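Local coordinates for protein peptidoglycan N-acetylglucosamine deacetylase (Agathobacter rectalis, PDB 5JMU) that probably removes acetyl groups from N-acetylglucosamine units of peptidoglycan, acting through the zinc-dependent hydrolase domain that this chain represents, at residues D39-Y44 / N194-I199; G70-I75 / A111-F116. One frame throughout, in Å; residues are numbered along the deposited sequence.

Contact 1 of 2, residues D39-Y44 / N194-I199; sequences DVLDKY and NAVEQI
The Tyr44 ring has two oxygens in its plane at the edge: Glu197 OE2, beside CE2 and CZ, and Val40 O, 3.3 Å from CD2. The Glu197 carboxylate stands nearly upright to this ring, the planes 77° apart. These groups join helices 34-43 and 196-205, two outer helices of the NodB-homology domain, a distorted beta/alpha barrel. OE2 takes two donors: Tyr44 OH is placed 2.4 Å from OE2, a hydrogen bond so short that its length is doubtful, and Lys43 NZ makes a salt bridge at 2.8 Å to the syn lone pair of the same OE2. The ammonium would probably favour the charged carboxylate. Glu197 CG stands anti to the backbone N (chi1 179°), and the chain runs on extended, crossing Tyr44 at about a right angle. With an alanine in place of Glu197, Lys43 NZ would probably be left without this charged mate and Tyr44 OH without its acceptor, and the contact of CG with the ring edge would be lost. Gln201 and Gln204 touch Tyr44 as well, while Asp39 and Asp42 make salt bridges to Arg69. Deeper in, the contact is apolar: Val40 CG1, anti to its own N (chi1 167°), lies 4.0 Å from Glu197 N and 4.2 Å from Val196 CG1. That same Val196 CG1 meets Leu41 CD2 at 4.1 Å.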
loop_
_atom_site.group_PDB
_atom_site.type_symbol
_atom_site.label_atom_id
_atom_site.label_comp_id
_atom_site.label_asym_id
_atom_site.label_seq_id
_atom_site.Cartn_x
_atom_site.Cartn_y
_atom_site.Cartn_z
ATOM N N ASP A 39 -16.468 -1.854 5.131
ATOM C CA ASP A 39 -17.871 -2.129 4.887
ATOM C C ASP A 39 -18.159 -1.961 3.397
ATOM O O ASP A 39 -18.904 -2.742 2.795
ATOM C CB ASP A 39 -18.747 -1.170 5.715
ATOM C CG ASP A 39 -18.717 -1.486 7.208
ATOM O OD1 ASP A 39 -18.277 -2.585 7.576
ATOM O OD2 ASP A 39 -19.146 -0.632 8.014
ATOM N N VAL A 40 -17.583 -0.917 2.790
ATOM C CA VAL A 40 -17.765 -0.725 1.336
ATOM C C VAL A 40 -17.146 -1.881 0.535
ATOM O O VAL A 40 -17.766 -2.395 -0.413
ATOM C CB VAL A 40 -17.142 0.608 0.857
ATOM C CG1 VAL A 40 -17.042 0.684 -0.689
ATOM C CG2 VAL A 40 -17.935 1.789 1.379
ATOM N N LEU A 41 -15.934 -2.281 0.917
ATOM C CA LEU A 41 -15.272 -3.381 0.208
ATOM C C LEU A 41 -16.114 -4.653 0.324
ATOM O O LEU A 41 -16.246 -5.399 -0.663
ATOM C CB LEU A 41 -13.845 -3.594 0.744
ATOM C CG LEU A 41 -12.902 -2.423 0.487
ATOM C CD1 LEU A 41 -11.604 -2.606 1.285
ATOM C CD2 LEU A 41 -12.630 -2.207 -1.040
ATOM N N ASP A 42 -16.678 -4.894 1.512
ATOM C CA ASP A 42 -17.564 -6.044 1.705
ATOM C C ASP A 42 -18.830 -5.945 0.854
ATOM O O ASP A 42 -19.309 -6.947 0.318
ATOM C CB ASP A 42 -17.970 -6.167 3.155
ATOM C CG ASP A 42 -16.913 -6.834 4.001
ATOM O OD1 ASP A 42 -15.907 -7.365 3.436
ATOM O OD2 ASP A 42 -17.090 -6.832 5.240
ATOM N N LYS A 43 -19.377 -4.738 0.737
ATOM C CA LYS A 43 -20.570 -4.535 -0.056
ATOM C C LYS A 43 -20.374 -5.003 -1.507
ATOM O O LYS A 43 -21.304 -5.556 -2.096
ATOM C CB LYS A 43 -20.979 -3.063 -0.013
ATOM C CG LYS A 43 -22.220 -2.733 -0.826
ATOM C CD LYS A 43 -22.548 -1.250 -0.688
ATOM C CE LYS A 43 -23.762 -0.855 -1.535
ATOM N NZ LYS A 43 -24.047 0.613 -1.408
ATOM N N TYR A 44 -19.164 -4.847 -2.040
ATOM C CA TYR A 44 -18.874 -5.180 -3.438
ATOM C C TYR A 44 -18.057 -6.460 -3.526
ATOM O O TYR A 44 -17.625 -6.833 -4.605
ATOM C CB TYR A 44 -18.134 -4.007 -4.130
ATOM C CG TYR A 44 -19.107 -2.858 -4.297
ATOM C CD1 TYR A 44 -19.957 -2.800 -5.399
ATOM C CD2 TYR A 44 -19.260 -1.901 -3.292
ATOM C CE1 TYR A 44 -20.890 -1.792 -5.523
ATOM C CE2 TYR A 44 -20.221 -0.883 -3.407
ATOM C CZ TYR A 44 -21.007 -0.834 -4.515
ATOM O OH TYR A 44 -21.968 0.160 -4.615
ATOM N N ASN A 194 -14.209 7.860 0.486
ATOM C CA ASN A 194 -15.579 8.002 -0.015
ATOM C C ASN A 194 -15.657 7.847 -1.543
ATOM O O ASN A 194 -16.751 7.767 -2.111
ATOM C CB ASN A 194 -16.171 9.358 0.403
ATOM C CG ASN A 194 -16.562 9.396 1.867
ATOM O OD1 ASN A 194 -16.613 8.354 2.533
ATOM N ND2 ASN A 194 -16.879 10.596 2.363
ATOM N N ALA A 195 -14.497 7.814 -2.193
ATOM C CA ALA A 195 -14.425 7.608 -3.633
ATOM C C ALA A 195 -14.456 6.128 -4.026
ATOM O O ALA A 195 -14.685 5.779 -5.172
ATOM C CB ALA A 195 -13.139 8.245 -4.176
ATOM N N VAL A 196 -14.188 5.250 -3.070
ATOM C CA VAL A 196 -13.895 3.858 -3.425
ATOM C C VAL A 196 -15.128 3.166 -4.036
ATOM O O VAL A 196 -15.004 2.413 -5.026
ATOM C CB VAL A 196 -13.401 3.083 -2.193
ATOM C CG1 VAL A 196 -13.344 1.563 -2.475
ATOM C CG2 VAL A 196 -12.010 3.617 -1.782
ATOM N N GLU A 197 -16.314 3.469 -3.506
ATOM C CA GLU A 197 -17.513 2.854 -4.064
ATOM C C GLU A 197 -17.710 3.104 -5.578
ATOM O O GLU A 197 -17.952 2.165 -6.372
ATOM C CB GLU A 197 -18.766 3.302 -3.274
ATOM C CG GLU A 197 -20.047 2.701 -3.843
ATOM C CD GLU A 197 -21.236 2.795 -2.884
ATOM O OE1 GLU A 197 -21.372 3.814 -2.172
ATOM O OE2 GLU A 197 -22.036 1.845 -2.857
ATOM N N GLN A 198 -17.607 4.362 -6.001
ATOM C CA GLN A 198 -17.744 4.681 -7.418
ATOM C C GLN A 198 -16.613 4.088 -8.247
ATOM O O GLN A 198 -16.857 3.668 -9.381
ATOM C CB GLN A 198 -17.781 6.171 -7.615
ATOM C CG GLN A 198 -19.105 6.793 -7.277
ATOM C CD GLN A 198 -18.928 8.302 -7.210
ATOM O OE1 GLN A 198 -19.055 9.003 -8.221
ATOM N NE2 GLN A 198 -18.587 8.809 -6.036
ATOM N N ILE A 199 -15.392 4.036 -7.684
ATOM C CA ILE A 199 -14.273 3.424 -8.389
ATOM C C ILE A 199 -14.563 1.936 -8.655
ATOM O O ILE A 199 -14.357 1.447 -9.774
ATOM C CB ILE A 199 -12.958 3.605 -7.575
ATOM C CG1 ILE A 199 -12.507 5.079 -7.647
ATOM C CG2 ILE A 199 -11.832 2.702 -8.099
ATOM C CD1 ILE A 199 -11.473 5.458 -6.507
#

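Contact 2 of 2, residues G70-I75 / A111-F116; sequences GHTVAI and ASIIRF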
loop_
_atom_site.group_PDB
_atom_site.type_symbol
_atom_site.label_atom_id
_atom_site.label_comp_id
_atom_site.label_asym_id
_atom_site.label_seq_id
_atom_site.Cartn_x
_atom_site.Cartn_y
_atom_site.Cartn_z
ATOM N N GLY A 70 -10.180 -10.819 4.817
ATOM C CA GLY A 70 -9.591 -11.364 3.614
ATOM C C GLY A 70 -8.662 -10.415 2.858
ATOM O O GLY A 70 -8.175 -10.750 1.767
ATOM N N HIS A 71 -8.422 -9.241 3.423
ATOM C CA HIS A 71 -7.503 -8.283 2.775
ATOM C C HIS A 71 -6.057 -8.618 3.072
ATOM O O HIS A 71 -5.769 -9.356 4.005
ATOM C CB HIS A 71 -7.799 -6.865 3.256
ATOM C CG HIS A 71 -9.219 -6.503 3.045
ATOM N ND1 HIS A 71 -9.748 -6.358 1.780
ATOM C CD2 HIS A 71 -10.248 -6.356 3.913
ATOM C CE1 HIS A 71 -11.046 -6.141 1.874
ATOM N NE2 HIS A 71 -11.372 -6.112 3.161
ATOM N N THR A 72 -5.152 -8.106 2.234
ATOM C CA THR A 72 -3.732 -8.243 2.509
ATOM C C THR A 72 -3.287 -7.149 3.470
ATOM O O THR A 72 -3.564 -5.973 3.252
ATOM C CB THR A 72 -2.933 -8.159 1.203
ATOM O OG1 THR A 72 -3.292 -9.325 0.411
ATOM C CG2 THR A 72 -1.412 -8.099 1.500
ATOM N N VAL A 73 -2.615 -7.557 4.540
ATOM C CA VAL A 73 -2.051 -6.615 5.485
ATOM C C VAL A 73 -0.545 -6.585 5.284
ATOM O O VAL A 73 0.136 -7.641 5.361
ATOM C CB VAL A 73 -2.413 -7.031 6.935
ATOM C CG1 VAL A 73 -1.635 -6.132 7.950
ATOM C CG2 VAL A 73 -3.897 -6.884 7.119
ATOM N N ALA A 74 -0.044 -5.401 4.938
ATOM C CA ALA A 74 1.362 -5.216 4.583
ATOM C C ALA A 74 1.959 -4.069 5.433
ATOM O O ALA A 74 1.243 -3.301 6.065
ATOM C CB ALA A 74 1.483 -4.914 3.095
ATOM N N ILE A 75 3.285 -3.954 5.444
ATOM C CA ILE A 75 3.934 -2.931 6.260
ATOM C C ILE A 75 4.132 -1.626 5.535
ATOM O O ILE A 75 4.563 -1.664 4.401
ATOM C CB ILE A 75 5.313 -3.443 6.710
ATOM C CG1 ILE A 75 5.125 -4.647 7.629
ATOM C CG2 ILE A 75 6.076 -2.315 7.476
ATOM C CD1 ILE A 75 6.447 -5.394 8.020
ATOM N N ALA A 111 4.052 -10.137 8.175
ATOM C CA ALA A 111 3.844 -9.516 6.867
ATOM C C ALA A 111 4.833 -10.052 5.876
ATOM O O ALA A 111 5.949 -10.444 6.264
ATOM C CB ALA A 111 3.985 -7.973 6.955
ATOM N N SER A 112 4.451 -10.074 4.598
ATOM C CA SER A 112 5.329 -10.478 3.494
ATOM C C SER A 112 5.712 -9.368 2.511
ATOM O O SER A 112 6.654 -9.535 1.746
ATOM C CB SER A 112 4.663 -11.591 2.669
ATOM O OG SER A 112 4.469 -12.775 3.453
ATOM N N ILE A 113 4.946 -8.284 2.529
ATOM C CA ILE A 113 5.035 -7.208 1.554
ATOM C C ILE A 113 5.124 -5.906 2.324
ATOM O O ILE A 113 4.503 -5.771 3.385
ATOM C CB ILE A 113 3.774 -7.170 0.612
ATOM C CG1 ILE A 113 3.499 -8.563 0.031
ATOM C CG2 ILE A 113 3.986 -6.119 -0.542
ATOM C CD1 ILE A 113 2.207 -8.655 -0.862
ATOM N N ILE A 114 5.914 -4.974 1.801
ATOM C CA ILE A 114 6.011 -3.635 2.374
ATOM C C ILE A 114 5.828 -2.569 1.314
ATOM O O ILE A 114 5.910 -2.841 0.096
ATOM C CB ILE A 114 7.380 -3.404 3.107
ATOM C CG1 ILE A 114 8.504 -3.170 2.084
ATOM C CG2 ILE A 114 7.734 -4.588 3.974
ATOM C CD1 ILE A 114 9.807 -2.639 2.756
ATOM N N ARG A 115 5.561 -1.335 1.751
ATOM C CA ARG A 115 5.653 -0.175 0.868
ATOM C C ARG A 115 6.491 0.850 1.601
ATOM O O ARG A 115 6.116 1.296 2.687
ATOM C CB ARG A 115 4.285 0.395 0.527
ATOM C CG ARG A 115 4.422 1.743 -0.292
ATOM C CD ARG A 115 3.048 2.158 -0.798
ATOM N NE ARG A 115 2.606 1.307 -1.898
ATOM C CZ ARG A 115 1.308 1.156 -2.227
ATOM N NH1 ARG A 115 0.361 1.765 -1.501
ATOM N NH2 ARG A 115 0.947 0.411 -3.291
ATOM N N PHE A 116 7.599 1.252 0.998
ATOM C CA PHE A 116 8.440 2.261 1.610
ATOM C C PHE A 116 7.696 3.578 1.739
ATOM O O PHE A 116 7.036 3.997 0.779
ATOM C CB PHE A 116 9.674 2.518 0.744
ATOM C CG PHE A 116 10.650 1.401 0.706
ATOM C CD1 PHE A 116 11.556 1.169 1.757
ATOM C CD2 PHE A 116 10.687 0.544 -0.401
ATOM C CE1 PHE A 116 12.515 0.142 1.695
ATOM C CE2 PHE A 116 11.647 -0.524 -0.461
ATOM C CZ PHE A 116 12.556 -0.734 0.589
HETATM O O HOH W 1 2.021 -8.848 3.660
#
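Ile75 is gripped at both backbone polar atoms by the segment 111-116: its N donates to Ile113 O at 3.0 Å, and its O accepts from Arg115 N at 2.9 Å. This is the pattern of a parallel beta bridge, a single one between Ile75 and Ile114, consistent with the 69° between the end-to-end directions of the touching parts. It links strand 72-77, at the edge of the six-stranded sheet, to the short strand 113-114, which pairs onward with 146-147, and so carries the distorted barrel of the NodB domain further round. The Ile114 CA-H also leans on Ile75 O, with CA 3.2 Å away. Beyond the bridge a water takes over, donating to Val73 O and accepting from Ser112 N. Arg115 sends its guanidinium away to a salt bridge with Asp27 and to the carbonyls of Cys148 and Asp149, while its own O is hydrogen-bonded with His76 ND1, a second-shell link that probably helps position this zinc ligand. In the packing, Ala74 CB lies 3.2 Å from Ile113 O, the acceptor of the Ile75 N-H. Ile75 CG1, anti to its carbonyl carbon (chi1 -65°), lies 3.6 Å from Ala111 CB, and Ile75 CD1 reaches the same methyl. Ile75 CB meets Ile114 CG2 at 3.8 Å. At the far end of that residue, Ile114 CD1 rests 3.9 Å above the Phe116 ring plane, offset toward the rim.

In the fold
The segments follow the chain in the order 39-44, 70-75, 111-116, 194-199, so contact 1 joins an early helix to a late one while contact 2 pairs two pieces that lie between them. All four belong to the NodB-homology domain. The contact centres lie about 20 Å apart, contact 2 about 7 Å from the centre of the chain and contact 1 about 17 Å from it. They nevertheless touch, Leu41 CD1 lying 3.6 Å from His71 CE1. Contact 1 ties helices on the outside of the barrel, away from the annotated sites; contact 2 joins strands near the zinc ion held by Asp28, His76 and His80, with the Arg115 side chain about 7 Å from the metal.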